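Local coordinates for farnesyl diphosphate synthase (Rhodobacter capsulatus, PDB 3M0G), which probably condenses isopentenyl diphosphate with allylic diphosphates to make farnesyl diphosphate in isoprenoid biosynthesis, with magnesium as its cofactor, at the interface of chains A and B. Sequence-based numbering; all coordinates share one arbitrary frame. Chains: chain A/B, Farnesyl diphosphate synthase.

Contact 1: the interface of chains A and B. Residues chain A 76, 115, 119, 141, 144-145, 150; chain B 112, 115-116.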
# COMPACT_ATOMS: atom_id res chain seq x y z
N TYR A 76 1.54 2.99 -9.66
CA TYR A 76 2.59 2.76 -8.68
C TYR A 76 3.50 1.61 -9.13
O TYR A 76 4.71 1.66 -8.89
CB TYR A 76 1.99 2.47 -7.27
CG TYR A 76 2.30 1.12 -6.68
CD1 TYR A 76 1.30 0.17 -6.48
CD2 TYR A 76 3.59 0.81 -6.24
CE1 TYR A 76 1.57 -1.05 -5.94
CE2 TYR A 76 3.88 -0.43 -5.70
CZ TYR A 76 2.87 -1.35 -5.55
OH TYR A 76 3.15 -2.59 -5.00
N GLN A 115 0.20 3.49 -4.03
CA GLN A 115 -0.41 2.29 -3.47
C GLN A 115 -1.33 2.60 -2.30
O GLN A 115 -2.44 2.05 -2.22
CB GLN A 115 0.64 1.24 -3.07
CG GLN A 115 0.06 0.11 -2.16
CD GLN A 115 0.90 -1.17 -2.10
OE1 GLN A 115 0.36 -2.26 -2.25
NE2 GLN A 115 2.19 -1.05 -1.87
N PHE A 119 -5.73 2.11 -1.90
CA PHE A 119 -6.45 1.53 -0.74
C PHE A 119 -7.43 2.54 -0.10
O PHE A 119 -8.58 2.18 0.21
CB PHE A 119 -5.48 0.85 0.24
CG PHE A 119 -4.96 -0.49 -0.28
CD1 PHE A 119 -5.76 -1.63 -0.19
CD2 PHE A 119 -3.72 -0.58 -0.91
CE1 PHE A 119 -5.32 -2.87 -0.71
CE2 PHE A 119 -3.26 -1.81 -1.44
CZ PHE A 119 -4.06 -2.95 -1.34
N ALA A 141 -5.89 -6.24 -2.38
CA ALA A 141 -4.65 -6.74 -1.73
C ALA A 141 -4.27 -8.15 -2.18
O ALA A 141 -3.08 -8.46 -2.34
CB ALA A 141 -4.81 -6.72 -0.21
N SER A 144 -2.75 -7.51 -5.65
CA SER A 144 -1.56 -6.61 -5.75
C SER A 144 -0.28 -7.08 -5.03
O SER A 144 0.80 -6.63 -5.36
CB SER A 144 -1.91 -5.25 -5.16
OG SER A 144 -3.05 -4.66 -5.75
N GLY A 145 -0.42 -7.89 -3.98
CA GLY A 145 0.73 -8.28 -3.12
C GLY A 145 1.49 -9.57 -3.41
O GLY A 145 1.53 -10.05 -4.55
N VAL A 150 3.02 -8.45 -7.03
CA VAL A 150 4.39 -8.37 -6.53
C VAL A 150 5.05 -9.75 -6.63
O VAL A 150 6.19 -9.85 -7.06
CB VAL A 150 4.46 -7.77 -5.12
CG1 VAL A 150 5.84 -7.90 -4.53
CG2 VAL A 150 4.04 -6.29 -5.13
N ASP B 112 6.94 -3.17 -0.85
CA ASP B 112 5.69 -3.04 -1.59
C ASP B 112 4.65 -4.05 -1.08
O ASP B 112 3.49 -3.71 -0.83
CB ASP B 112 5.89 -3.17 -3.10
CG ASP B 112 6.54 -1.93 -3.73
OD1 ASP B 112 6.66 -0.84 -3.10
OD2 ASP B 112 6.94 -2.06 -4.90
N GLN B 115 3.37 -3.42 2.52
CA GLN B 115 2.29 -2.41 2.59
C GLN B 115 0.95 -3.01 2.17
O GLN B 115 -0.09 -2.71 2.78
CB GLN B 115 2.61 -1.15 1.77
CG GLN B 115 1.35 -0.27 1.61
CD GLN B 115 1.58 1.10 1.02
OE1 GLN B 115 0.70 1.98 1.11
NE2 GLN B 115 2.74 1.30 0.42
N THR B 116 1.00 -3.88 1.17
CA THR B 116 -0.18 -4.62 0.72
C THR B 116 -0.66 -5.57 1.81
O THR B 116 -1.86 -5.70 2.04
CB THR B 116 0.13 -5.45 -0.57
OG1 THR B 116 0.71 -4.61 -1.57
CG2 THR B 116 -1.16 -6.02 -1.13
O HOH W 1 1.38 -4.20 -4.25
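Helix 104-121 packs against its counterpart across the two-fold dimer interface of this largely helical prenyl synthase, and A:Gln115 grips B:Thr116 and B:Asp112 with both ends of its amide. A:Gln115 CG stands anti to the backbone N (chi1 165°) and the chain stays extended beyond it, which carries the amide across to the partner helix at about a right angle to the B:Thr116 side chain. The carbonyl A:Gln115 OE1 takes a short hydrogen bond of 2.5 Å from the B:Thr116 hydroxyl OG1. A:Gln115 NE2 donates to the backbone B:Asp112 O at 3.1 Å, in the carbonyl plane on a lone pair. B:Asp112 O also accepts from B:Thr116 OG1 at 3.0 Å, so the hydroxyl has two acceptors for its one hydrogen and probably shares it unequally. A water joins the cluster: it meets A:Tyr76 OH at 2.5 Å and also contacts A:Ser144 O, A:Gln115 OE1 and B:Thr116 OG1. A:Tyr76 presents its ring edge to the B:Asp112 carboxylate, the two planes 89° apart, while A:Gln115 CB lies over the rim of one face. B:Thr116 CG2 points the other way, 3.6 Å from A:Gly145 CA and equally near A:Ala141 CA. The two Gln115 chains slide past each other antiparallel, A:Gln115 CG lying 3.7 Å from B:Gln115 CD. Repeated by symmetry, this polar cluster probably helps to set the register of the paired helices in the dimer.

Contact 2: the interface of chains A and B. Residues chain A 80, 83, 105, 108-109, 112; chain B 80, 83, 85-86, 108.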
# COMPACT_ATOMS: atom_id res chain seq x y z
N HIS A 80 7.75 2.00 -9.73
CA HIS A 80 8.76 1.12 -9.15
C HIS A 80 9.48 0.25 -10.18
O HIS A 80 10.71 0.15 -10.17
CB HIS A 80 8.19 0.26 -8.00
CG HIS A 80 8.00 1.04 -6.73
ND1 HIS A 80 7.53 0.47 -5.56
CD2 HIS A 80 8.19 2.35 -6.46
CE1 HIS A 80 7.47 1.40 -4.62
NE2 HIS A 80 7.85 2.55 -5.14
N MSE A 83 12.33 1.58 -12.29
CA MSE A 83 13.58 1.95 -11.59
C MSE A 83 14.84 1.18 -12.02
O MSE A 83 14.76 0.07 -12.57
CB MSE A 83 13.40 1.88 -10.06
CG MSE A 83 12.44 2.93 -9.49
SE MSE A 83 12.23 2.79 -7.54
CE MSE A 83 11.87 0.90 -7.35
N ALA A 105 14.79 8.32 -5.29
CA ALA A 105 14.11 8.41 -4.01
C ALA A 105 12.63 8.81 -4.20
O ALA A 105 11.73 8.22 -3.58
CB ALA A 105 14.83 9.37 -3.09
N VAL A 108 10.55 5.92 -5.51
CA VAL A 108 10.22 5.01 -4.40
C VAL A 108 9.01 5.54 -3.68
O VAL A 108 8.00 4.85 -3.55
CB VAL A 108 11.41 4.80 -3.41
CG1 VAL A 108 11.01 3.85 -2.28
CG2 VAL A 108 12.64 4.31 -4.13
N LEU A 109 9.11 6.77 -3.20
CA LEU A 109 8.04 7.38 -2.40
C LEU A 109 6.72 7.67 -3.14
O LEU A 109 5.64 7.48 -2.60
CB LEU A 109 8.56 8.67 -1.74
CG LEU A 109 9.72 8.60 -0.75
CD1 LEU A 109 10.04 10.01 -0.32
CD2 LEU A 109 9.27 7.78 0.47
N ASP A 112 5.08 4.34 -3.56
CA ASP A 112 4.62 4.00 -2.21
C ASP A 112 3.30 4.72 -1.92
O ASP A 112 2.33 4.09 -1.57
CB ASP A 112 5.72 4.35 -1.19
CG ASP A 112 6.79 3.24 -1.07
OD1 ASP A 112 6.68 2.16 -1.73
OD2 ASP A 112 7.78 3.47 -0.34
N HIS B 80 12.26 0.31 2.78
CA HIS B 80 12.58 1.31 1.76
C HIS B 80 13.53 2.41 2.25
O HIS B 80 14.38 2.88 1.50
CB HIS B 80 11.29 1.93 1.19
CG HIS B 80 10.49 0.99 0.33
ND1 HIS B 80 9.27 1.34 -0.21
CD2 HIS B 80 10.75 -0.27 -0.09
CE1 HIS B 80 8.81 0.32 -0.92
NE2 HIS B 80 9.68 -0.67 -0.86
N MSE B 83 17.21 1.97 2.02
CA MSE B 83 17.81 1.85 0.69
C MSE B 83 18.80 2.98 0.38
O MSE B 83 18.64 4.09 0.90
CB MSE B 83 16.75 1.74 -0.42
CG MSE B 83 15.95 0.47 -0.41
SE MSE B 83 14.59 0.44 -1.82
CE MSE B 83 13.90 2.23 -1.60
N CYS B 85 19.43 5.10 -2.04
CA CYS B 85 18.93 6.40 -2.52
C CYS B 85 18.15 7.14 -1.44
O CYS B 85 17.79 8.29 -1.62
CB CYS B 85 18.07 6.22 -3.78
SG CYS B 85 16.56 5.33 -3.48
N MSE B 86 17.87 6.46 -0.33
CA MSE B 86 17.17 7.07 0.78
C MSE B 86 18.18 7.31 1.90
O MSE B 86 19.10 8.12 1.75
CB MSE B 86 16.02 6.16 1.23
CG MSE B 86 14.94 5.93 0.15
SE MSE B 86 13.51 7.28 0.26
CE MSE B 86 12.86 6.77 1.95
N VAL B 108 12.74 -3.07 -2.67
CA VAL B 108 11.56 -2.40 -3.24
C VAL B 108 10.35 -3.32 -3.13
O VAL B 108 9.30 -2.95 -2.58
CB VAL B 108 11.80 -2.03 -4.72
CG1 VAL B 108 10.51 -1.46 -5.39
CG2 VAL B 108 12.97 -1.09 -4.84
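A:Asp112 and B:His80 reach toward each other tip to tip, carboxylate and imidazole nearly coplanar at 4°. B:His80 ND1 donates to A:Asp112 OD2 at 2.6 Å, onto the syn lone pair of that oxygen, with 160° at the hydrogen; OD1 of the same carboxylate is also near. The ring cannot turn freely, because its opposite nitrogen, B:His80 NE2, gives a hydrogen bond to the backbone B:Val108 O at 2.9 Å, close to the ring plane. An alanine in place of B:His80 would probably leave the A:Asp112 carboxylate and B:Val108 O without this donor and open a gap beside A:Val108. That valine crosses the imidazole obliquely, A:Val108 CG1 lying 3.9 Å from B:His80 CG. Its methyls also meet the selenomethionine B:Met83 end on: B:Met83 CE lies 3.4 Å from A:Val108 CG1, a tight contact to which the bend at chi3 (-45°) turns the methyl. The symmetric pair repeats it, A:Met83 CE lying 3.4 Å from B:Val108 CG1. Nearby, B:Cys85 SG approaches A:Ala105 CA at 4.0 Å, and B:Met86 CE touches A:Leu109 CD2. Since His80 immediately precedes the first aspartate-rich motif, and Met83, Cys85 and Met86 lie within it, this patch probably braces the diphosphate-magnesium binding segment of one subunit against helix 104-121 of the other.

Contact 3: the interface of chains A and B. Residues chain A 25-26, 30, 34, 109, 113; chain B 146-147, 150-151.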
# COMPACT_ATOMS: atom_id res chain seq x y z
N LEU A 25 -4.10 16.44 -2.05
CA LEU A 25 -2.92 16.15 -1.21
C LEU A 25 -2.08 17.42 -1.04
O LEU A 25 -2.19 18.34 -1.85
CB LEU A 25 -2.06 15.03 -1.82
CG LEU A 25 -2.69 13.69 -2.24
CD1 LEU A 25 -1.72 12.84 -3.05
CD2 LEU A 25 -3.20 12.89 -1.06
N PRO A 26 -1.22 17.46 0.00
CA PRO A 26 -0.28 18.57 0.16
C PRO A 26 0.64 18.73 -1.04
O PRO A 26 0.96 17.76 -1.72
CB PRO A 26 0.54 18.16 1.39
CG PRO A 26 -0.41 17.32 2.19
CD PRO A 26 -1.18 16.54 1.16
N LEU A 30 6.46 15.34 -4.24
CA LEU A 30 5.85 14.05 -4.14
C LEU A 30 4.52 14.03 -4.85
O LEU A 30 4.21 13.05 -5.53
CB LEU A 30 5.65 13.67 -2.66
CG LEU A 30 4.98 12.33 -2.43
CD1 LEU A 30 5.87 11.16 -2.86
CD2 LEU A 30 4.63 12.23 -0.98
N MSE A 34 3.38 11.98 -8.26
CA MSE A 34 2.17 11.16 -8.30
C MSE A 34 1.24 11.53 -9.46
O MSE A 34 0.84 10.66 -10.21
CB MSE A 34 1.43 11.23 -6.96
CG MSE A 34 2.30 10.74 -5.81
SE MSE A 34 1.45 11.01 -4.06
CE MSE A 34 -0.11 9.90 -4.31
N LEU A 109 9.11 6.77 -3.20
CA LEU A 109 8.04 7.38 -2.40
C LEU A 109 6.72 7.67 -3.14
O LEU A 109 5.64 7.48 -2.60
CB LEU A 109 8.56 8.67 -1.74
CG LEU A 109 9.72 8.60 -0.75
CD1 LEU A 109 10.04 10.01 -0.32
CD2 LEU A 109 9.27 7.78 0.47
N ALA A 113 3.25 6.04 -2.11
CA ALA A 113 2.01 6.78 -1.83
C ALA A 113 0.87 6.50 -2.81
O ALA A 113 -0.28 6.67 -2.45
CB ALA A 113 2.26 8.27 -1.75
N ALA B 146 0.52 10.00 1.21
CA ALA B 146 1.03 11.34 0.86
C ALA B 146 0.50 12.52 1.68
O ALA B 146 0.92 13.64 1.45
CB ALA B 146 0.85 11.60 -0.64
N GLU B 147 -0.41 12.26 2.62
CA GLU B 147 -0.84 13.26 3.62
C GLU B 147 -0.20 12.99 4.98
O GLU B 147 -0.24 13.84 5.88
CB GLU B 147 -2.37 13.24 3.80
CG GLU B 147 -3.16 13.59 2.57
CD GLU B 147 -4.65 13.63 2.84
OE1 GLU B 147 -5.33 12.60 2.63
OE2 GLU B 147 -5.15 14.70 3.28
N VAL B 150 4.43 8.98 4.04
CA VAL B 150 5.27 9.20 2.83
C VAL B 150 5.55 10.68 2.62
O VAL B 150 6.62 11.07 2.09
CB VAL B 150 4.67 8.54 1.52
CG1 VAL B 150 5.52 8.87 0.31
CG2 VAL B 150 4.54 7.02 1.66
N TYR B 151 4.58 11.52 2.97
CA TYR B 151 4.78 12.97 2.87
C TYR B 151 5.92 13.43 3.79
O TYR B 151 6.79 14.16 3.37
CB TYR B 151 3.47 13.71 3.14
CG TYR B 151 3.50 15.24 3.17
CD1 TYR B 151 3.98 15.99 2.08
CD2 TYR B 151 3.00 15.94 4.28
CE1 TYR B 151 3.96 17.39 2.11
CE2 TYR B 151 2.98 17.32 4.31
CZ TYR B 151 3.47 18.04 3.24
OH TYR B 151 3.44 19.41 3.31
O HOH W 2 -1.02 8.76 -0.71
O HOH W 3 1.86 15.01 -1.01
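A:Pro26 lies over the face of the B:Tyr151 ring where the loop ahead of helix 29-38 in chain A covers the start of helix 149-159 in chain B. At the root of the tyrosine, B:Tyr151 CA is 3.9 Å from A:Leu30 CD2. CG stands anti to the backbone N (chi1 176°), and from CB the chain leads the ring away from that leucine toward the proline. Along the ring, CD1 only grazes A:Pro26 CB, CE1 comes nearer, and B:Tyr151 CZ lies 3.5 Å from it; at the tip, the phenol OH still touches the same carbon. A:Pro26 CB sits displaced toward the rim, 3.8 Å from the centroid of the B:Tyr151 ring, a CH-pi contact. Next to it, B:Ala146 pushes its methyl between A:Leu25, A:Leu30, A:Ala113 and A:Met34, a selenomethionine whose SE is 3.5 Å from B:Ala146 CB. B:Val150 CG1 completes the apolar row, 3.7 Å from A:Leu30 CD2 and as near to A:Leu109 CB. B:Glu147, poorly ordered, places its CG near A:Leu25 CD2 and A:Pro26 CD. No direct polar bond crosses here; two waters bridge the chains. One links B:Ala146 N, at 2.8 Å and nearly straight (177°), to A:Ala113 O, and another bridges B:Ala146 O with A:Pro26 O. Thus the patch probably holds the segment around helix 29-38 of one subunit against the loop before helix 149-159 and the start of that helix in the other, extending the dimer interface mainly through apolar fit.

Helix 104-121 runs through all three contacts, while contact 3 adds the 25-34 segment of chain A and the 146-151 segment of chain B. The C-alpha centres of contacts 1 and 2 are about 14 Å apart, those of contacts 1 and 3 about 16 Å, and those of contacts 2 and 3 about 13 Å. A:Leu109 belongs to both contact 2 and contact 3, while Asp112 serves contact 1 from chain B and contact 2 from chain A. Two-fold symmetry duplicates each patch. Dimerisation may therefore help to position the aspartate-rich segment.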